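Side-chain contacts in Exo beta-1,2-glucooligosaccharide sophorohydrolase (non-reducing end) (Parabacteroides distasonis ATCC 8503, PDB 5Z06), which hydrolyses linear beta-1,2-glucan and beta-1,2-glucooligosaccharides of four or more units from the non-reducing end, releasing sophorose: residues A[483-486]-A[487-490]; A[626-629]-A[630-633]. All coordinates share one frame; numbering follows the deposited sequence.

Both contacts are local, each formed within a continuous stretch of eight residues, contact 1 at a short helix and contact 2 inside a longer one, and both belong to the glycoamylase-like part of this monomeric GH144 enzyme. Contact 1 sits on helix 485-490, farther from the centre of the chain and only partly buried; contact 2 lies within helix 624-636 and is mostly buried. Their centres are about 36 Å apart and their nearest atoms about 20 Å, so neither touches the other. Aromatic rings dominate contact 1, over backbone bonding that widens into a pi-type turn. In contact 2 the backbone is regular alpha helix, with a methionine and an arginine packed along one side.

Contact 1. Residues A[483-486]-A[487-490]; sequences PEMY and YSGW
Tyr487 lays its ring against the edge of Tyr486 in a T-shaped pair, centroids 4.9 Å apart and planes at 80°. CD2 of Tyr486 stands over the centre of the Tyr487 face, and the closest atoms are Tyr486 CD2 and Tyr487 CZ, 3.7 Å apart. Different first torsions bring these neighbours together: the Tyr486 ring is turned opposite its own backbone N (chi1 -177°), while that of Tyr487 lies beside its N. The hydroxyl of Tyr487 is hydrogen-bonded to Lys552 N, and Tyr487 N bonds to Glu484 O at 2.8 Å, approaching from above the carbonyl plane. Ser488 N reaches the same Glu484 O at 2.9 Å, this time in the carbonyl plane, so two donors grip one oxygen. Ser488 OG comes within 3.4 Å of Met485 CA and is hydrogen-bonded to the carbonyl of Pro442. Gly489, without a side chain, gives its N-H to Met485 O at 2.9 Å; Trp490 N adds a weak bond to that oxygen at 3.4 Å, consistent with the wider pi-type turn here. Trp490 then runs alongside Tyr486, both side chains pointing the same way. Its CD1 lies over the rim of the Tyr486 face, 3.3 Å from Tyr486 CE1, with the rings inclined obliquely at 39°. The Tyr486 hydroxyl is hydrogen-bonded to Asp551 OD2, while Met467 and Met471 of helix 467-475 pack against this buried ring. Tyr486 thus has Tyr487 at its edge and Trp490 over a face. The arrangement is an aromatic cluster on a short helix that finishes in a pi-type turn, packed against helix 467-475 and the loop carrying Asp551 and Lys552.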
ATOM      1  N   PRO A 483     -31.945   0.994  16.064  1.00 35.62           N
ATOM      2  CA  PRO A 483     -31.887   0.740  14.624  1.00 34.67           C
ATOM      3  C   PRO A 483     -32.328   1.934  13.757  1.00 35.38           C
ATOM      4  O   PRO A 483     -31.932   2.032  12.591  1.00 36.37           O
ATOM      5  CB  PRO A 483     -32.802  -0.480  14.442  1.00 35.73           C
ATOM      6  CG  PRO A 483     -33.682  -0.497  15.636  1.00 37.04           C
ATOM      7  CD  PRO A 483     -32.825   0.022  16.752  1.00 36.35           C
ATOM      8  N   GLU A 484     -33.109   2.854  14.329  1.00 38.00           N
ATOM      9  CA  GLU A 484     -33.509   4.093  13.632  1.00 37.95           C
ATOM     10  C   GLU A 484     -32.326   4.940  13.207  1.00 34.15           C
ATOM     11  O   GLU A 484     -32.429   5.690  12.240  1.00 32.57           O
ATOM     12  CB  GLU A 484     -34.491   4.949  14.469  1.00 42.80           C
ATOM     13  CG  GLU A 484     -35.967   4.545  14.369  1.00 48.09           C
ATOM     14  CD  GLU A 484     -36.325   3.270  15.122  1.00 57.24           C
ATOM     15  OE1 GLU A 484     -35.506   2.772  15.930  1.00 65.81           O
ATOM     16  OE2 GLU A 484     -37.448   2.755  14.912  1.00 62.49           O
ATOM     17  N   MET A 485     -31.219   4.832  13.943  0.50 34.27           N
ATOM     18  CA  MET A 485     -29.984   5.530  13.627  0.50 35.49           C
ATOM     19  C   MET A 485     -29.447   5.219  12.236  0.50 34.32           C
ATOM     20  O   MET A 485     -28.746   6.044  11.648  0.50 34.56           O
ATOM     21  CB  MET A 485     -28.928   5.207  14.673  0.50 37.08           C
ATOM     22  CG  MET A 485     -29.336   5.625  16.071  0.50 37.67           C
ATOM     23  SD  MET A 485     -29.285   7.408  16.238  0.50 38.92           S
ATOM     24  CE  MET A 485     -30.650   7.670  17.377  0.50 41.94           C
ATOM     25  N   TYR A 486     -29.771   4.035  11.725  1.00 33.15           N
ATOM     26  CA  TYR A 486     -29.519   3.702  10.342  1.00 34.33           C
ATOM     27  C   TYR A 486     -30.166   4.692   9.369  1.00 34.02           C
ATOM     28  O   TYR A 486     -29.551   5.047   8.369  1.00 34.91           O
ATOM     29  CB  TYR A 486     -30.019   2.302  10.014  1.00 32.56           C
ATOM     30  CG  TYR A 486     -29.711   1.914   8.595  1.00 33.36           C
ATOM     31  CD1 TYR A 486     -28.497   1.312   8.260  1.00 31.61           C
ATOM     32  CD2 TYR A 486     -30.631   2.167   7.571  1.00 32.92           C
ATOM     33  CE1 TYR A 486     -28.224   0.944   6.950  1.00 31.85           C
ATOM     34  CE2 TYR A 486     -30.356   1.826   6.261  1.00 33.14           C
ATOM     35  CZ  TYR A 486     -29.151   1.216   5.957  1.00 32.23           C
ATOM     36  OH  TYR A 486     -28.887   0.903   4.666  1.00 31.47           O
ATOM     37  N   TYR A 487     -31.389   5.136   9.646  1.00 33.39           N
ATOM     38  CA  TYR A 487     -32.064   6.116   8.754  1.00 32.44           C
ATOM     39  C   TYR A 487     -31.801   7.553   9.115  1.00 31.32           C
ATOM     40  O   TYR A 487     -31.706   8.399   8.238  1.00 33.63           O
ATOM     41  CB  TYR A 487     -33.577   5.849   8.669  1.00 33.06           C
ATOM     42  CG  TYR A 487     -33.844   4.556   7.958  1.00 33.09           C
ATOM     43  CD1 TYR A 487     -33.661   4.455   6.585  1.00 33.96           C
ATOM     44  CD2 TYR A 487     -34.188   3.409   8.663  1.00 32.63           C
ATOM     45  CE1 TYR A 487     -33.868   3.259   5.921  1.00 32.70           C
ATOM     46  CE2 TYR A 487     -34.405   2.221   8.008  1.00 33.62           C
ATOM     47  CZ  TYR A 487     -34.242   2.160   6.636  1.00 31.27           C
ATOM     48  OH  TYR A 487     -34.441   0.990   5.980  1.00 33.57           O
ATOM     49  N   SER A 488     -31.686   7.829  10.403  1.00 31.99           N
ATOM     50  CA  SER A 488     -31.532   9.196  10.887  1.00 31.01           C
ATOM     51  C   SER A 488     -30.088   9.666  10.698  1.00 31.32           C
ATOM     52  O   SER A 488     -29.840  10.858  10.529  1.00 32.42           O
ATOM     53  CB  SER A 488     -31.943   9.267  12.354  1.00 30.69           C
ATOM     54  OG  SER A 488     -30.928   8.739  13.206  1.00 30.64           O
ATOM     55  N   GLY A 489     -29.147   8.715  10.712  1.00 29.78           N
ATOM     56  CA  GLY A 489     -27.721   9.006  10.613  1.00 30.29           C
ATOM     57  C   GLY A 489     -27.130   8.600   9.291  1.00 29.64           C
ATOM     58  O   GLY A 489     -26.969   9.429   8.393  1.00 30.34           O
ATOM     59  N   TRP A 490     -26.808   7.313   9.180  1.00 28.61           N
ATOM     60  CA  TRP A 490     -26.297   6.743   7.942  1.00 27.36           C
ATOM     61  C   TRP A 490     -27.066   7.257   6.706  1.00 28.83           C
ATOM     62  O   TRP A 490     -26.466   7.858   5.816  1.00 28.14           O
ATOM     63  CB  TRP A 490     -26.344   5.226   8.030  1.00 26.04           C
ATOM     64  CG  TRP A 490     -26.256   4.574   6.769  1.00 26.18           C
ATOM     65  CD1 TRP A 490     -27.264   4.022   6.080  1.00 26.91           C
ATOM     66  CD2 TRP A 490     -25.079   4.427   5.975  1.00 25.89           C
ATOM     67  NE1 TRP A 490     -26.793   3.484   4.907  1.00 29.20           N
ATOM     68  CE2 TRP A 490     -25.451   3.728   4.813  1.00 26.38           C
ATOM     69  CE3 TRP A 490     -23.730   4.764   6.166  1.00 25.99           C
ATOM     70  CZ2 TRP A 490     -24.541   3.388   3.806  1.00 25.85           C
ATOM     71  CZ3 TRP A 490     -22.811   4.410   5.164  1.00 26.79           C
ATOM     72  CH2 TRP A 490     -23.231   3.737   3.997  1.00 25.21           C
TER

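Contact 2. Residues A[626-629]-A[630-633]; sequences ASMK and ALRN
A water bridges Arg632 and Lys629: Arg632 NH1 donates to its oxygen at 2.9 Å, and Lys629 NZ adds a weak bond. It stands between two like charges whose nitrogens, Lys629 NZ and Arg632 NH1, are 5.1 Å apart, and its oxygen probably eases their repulsion. Beneath, Leu631 N bonds to Ser627 O at 2.9 Å, nearly straight at 168°. The bonds from Ala630 to Ala626, Arg632 to Met628 and Asn633 to Lys629 repeat it one residue at a time. On this frame Arg632 folds back over the preceding turn and crosses Met628 at about a right angle. CG of Met628 sits over one guanidinium face, toward its rim, 3.3 Å from Arg632 NH2. Arg632 CG lies opposite the carbonyl carbon (chi1 -74°), and the chain, extended from CG to NE, brings the guanidinium over Met628. Its NH2 also forms a salt bridge with Asp284 of helix 284-297. The Met628 chain bends at chi2 and chi3, which brings its methyl CE to Leu631 CD2 at 3.8 Å. Leu631 itself packs on Leu287, Leu288 and Val291. The pattern is a regular alpha helix with i to i+3 and i to i+4 side-chain packing, docked on helix 284-297 by leucine contacts and by the bond from Arg632 to Asp284.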
ATOM      1  N   ALA A 626     -15.592  -9.605 -14.595  1.00 27.35           N
ATOM      2  CA  ALA A 626     -14.856  -8.359 -14.737  1.00 27.39           C
ATOM      3  C   ALA A 626     -13.629  -8.346 -13.800  1.00 26.70           C
ATOM      4  O   ALA A 626     -12.519  -7.914 -14.186  1.00 23.68           O
ATOM      5  CB  ALA A 626     -15.774  -7.156 -14.462  1.00 26.86           C
ATOM      6  N   SER A 627     -13.820  -8.845 -12.588  1.00 25.63           N
ATOM      7  CA  SER A 627     -12.729  -8.878 -11.636  1.00 26.91           C
ATOM      8  C   SER A 627     -11.702  -9.921 -12.043  1.00 26.10           C
ATOM      9  O   SER A 627     -10.510  -9.714 -11.873  1.00 27.17           O
ATOM     10  CB  SER A 627     -13.227  -9.136 -10.216  1.00 28.08           C
ATOM     11  OG  SER A 627     -14.067  -8.090  -9.753  1.00 28.53           O
ATOM     12  N   MET A 628     -12.153 -11.030 -12.589  1.00 27.36           N
ATOM     13  CA  MET A 628     -11.231 -12.054 -13.056  1.00 27.83           C
ATOM     14  C   MET A 628     -10.423 -11.531 -14.246  1.00 27.85           C
ATOM     15  O   MET A 628      -9.244 -11.809 -14.353  1.00 25.42           O
ATOM     16  CB  MET A 628     -11.972 -13.329 -13.437  1.00 28.10           C
ATOM     17  CG  MET A 628     -11.057 -14.513 -13.651  1.00 27.99           C
ATOM     18  SD  MET A 628     -10.258 -14.991 -12.117  1.00 31.33           S
ATOM     19  CE  MET A 628      -8.536 -14.928 -12.599  1.00 33.00           C
ATOM     20  N   LYS A 629     -11.055 -10.750 -15.110  1.00 28.51           N
ATOM     21  CA  LYS A 629     -10.333 -10.133 -16.230  1.00 29.04           C
ATOM     22  C   LYS A 629      -9.237  -9.218 -15.736  1.00 26.78           C
ATOM     23  O   LYS A 629      -8.110  -9.292 -16.217  1.00 27.52           O
ATOM     24  CB  LYS A 629     -11.272  -9.369 -17.148  1.00 30.32           C
ATOM     25  CG  LYS A 629     -12.161 -10.253 -18.003  1.00 31.36           C
ATOM     26  CD  LYS A 629     -12.985  -9.374 -18.935  1.00 33.62           C
ATOM     27  CE  LYS A 629     -14.226 -10.077 -19.457  1.00 35.02           C
ATOM     28  NZ  LYS A 629     -13.896 -10.996 -20.532  1.00 33.56           N
ATOM     29  N   ALA A 630      -9.571  -8.392 -14.743  1.00 26.20           N
ATOM     30  CA  ALA A 630      -8.614  -7.493 -14.117  1.00 25.66           C
ATOM     31  C   ALA A 630      -7.454  -8.262 -13.538  1.00 25.68           C
ATOM     32  O   ALA A 630      -6.298  -7.958 -13.797  1.00 25.99           O
ATOM     33  CB  ALA A 630      -9.286  -6.688 -13.026  1.00 26.30           C
ATOM     34  N   LEU A 631      -7.779  -9.275 -12.753  1.00 25.56           N
ATOM     35  CA  LEU A 631      -6.770 -10.116 -12.137  1.00 25.04           C
ATOM     36  C   LEU A 631      -5.791 -10.659 -13.181  1.00 24.46           C
ATOM     37  O   LEU A 631      -4.583 -10.540 -13.021  1.00 22.45           O
ATOM     38  CB  LEU A 631      -7.449 -11.257 -11.414  1.00 25.07           C
ATOM     39  CG  LEU A 631      -6.604 -12.045 -10.448  1.00 25.96           C
ATOM     40  CD1 LEU A 631      -7.534 -12.821  -9.511  1.00 26.92           C
ATOM     41  CD2 LEU A 631      -5.627 -12.993 -11.140  1.00 25.51           C
ATOM     42  N   ARG A 632      -6.329 -11.256 -14.238  1.00 24.68           N
ATOM     43  CA  ARG A 632      -5.510 -11.838 -15.291  1.00 24.68           C
ATOM     44  C   ARG A 632      -4.608 -10.829 -15.964  1.00 25.94           C
ATOM     45  O   ARG A 632      -3.447 -11.113 -16.225  1.00 27.79           O
ATOM     46  CB  ARG A 632      -6.388 -12.441 -16.346  1.00 27.17           C
ATOM     47  CG  ARG A 632      -7.052 -13.740 -15.952  1.00 27.90           C
ATOM     48  CD  ARG A 632      -7.729 -14.289 -17.187  1.00 30.38           C
ATOM     49  NE  ARG A 632      -8.896 -15.082 -16.855  1.00 31.32           N
ATOM     50  CZ  ARG A 632     -10.153 -14.767 -17.133  1.00 32.19           C
ATOM     51  NH1 ARG A 632     -10.473 -13.636 -17.781  1.00 35.47           N
ATOM     52  NH2 ARG A 632     -11.117 -15.606 -16.760  1.00 30.43           N
ATOM     53  N   ASN A 633      -5.164  -9.647 -16.244  1.00 26.33           N
ATOM     54  CA  ASN A 633      -4.448  -8.554 -16.832  1.00 24.61           C
ATOM     55  C   ASN A 633      -3.355  -8.044 -15.901  1.00 26.71           C
ATOM     56  O   ASN A 633      -2.186  -7.938 -16.288  1.00 24.67           O
ATOM     57  CB  ASN A 633      -5.428  -7.416 -17.110  1.00 25.00           C
ATOM     58  CG  ASN A 633      -4.782  -6.248 -17.815  1.00 24.32           C
ATOM     59  OD1 ASN A 633      -3.922  -6.445 -18.675  1.00 22.66           O
ATOM     60  ND2 ASN A 633      -5.219  -5.024 -17.481  1.00 24.06           N
TER
HETATM   61  O   HOH W   1     -13.140 -13.734 -18.848  1.00 34.06           O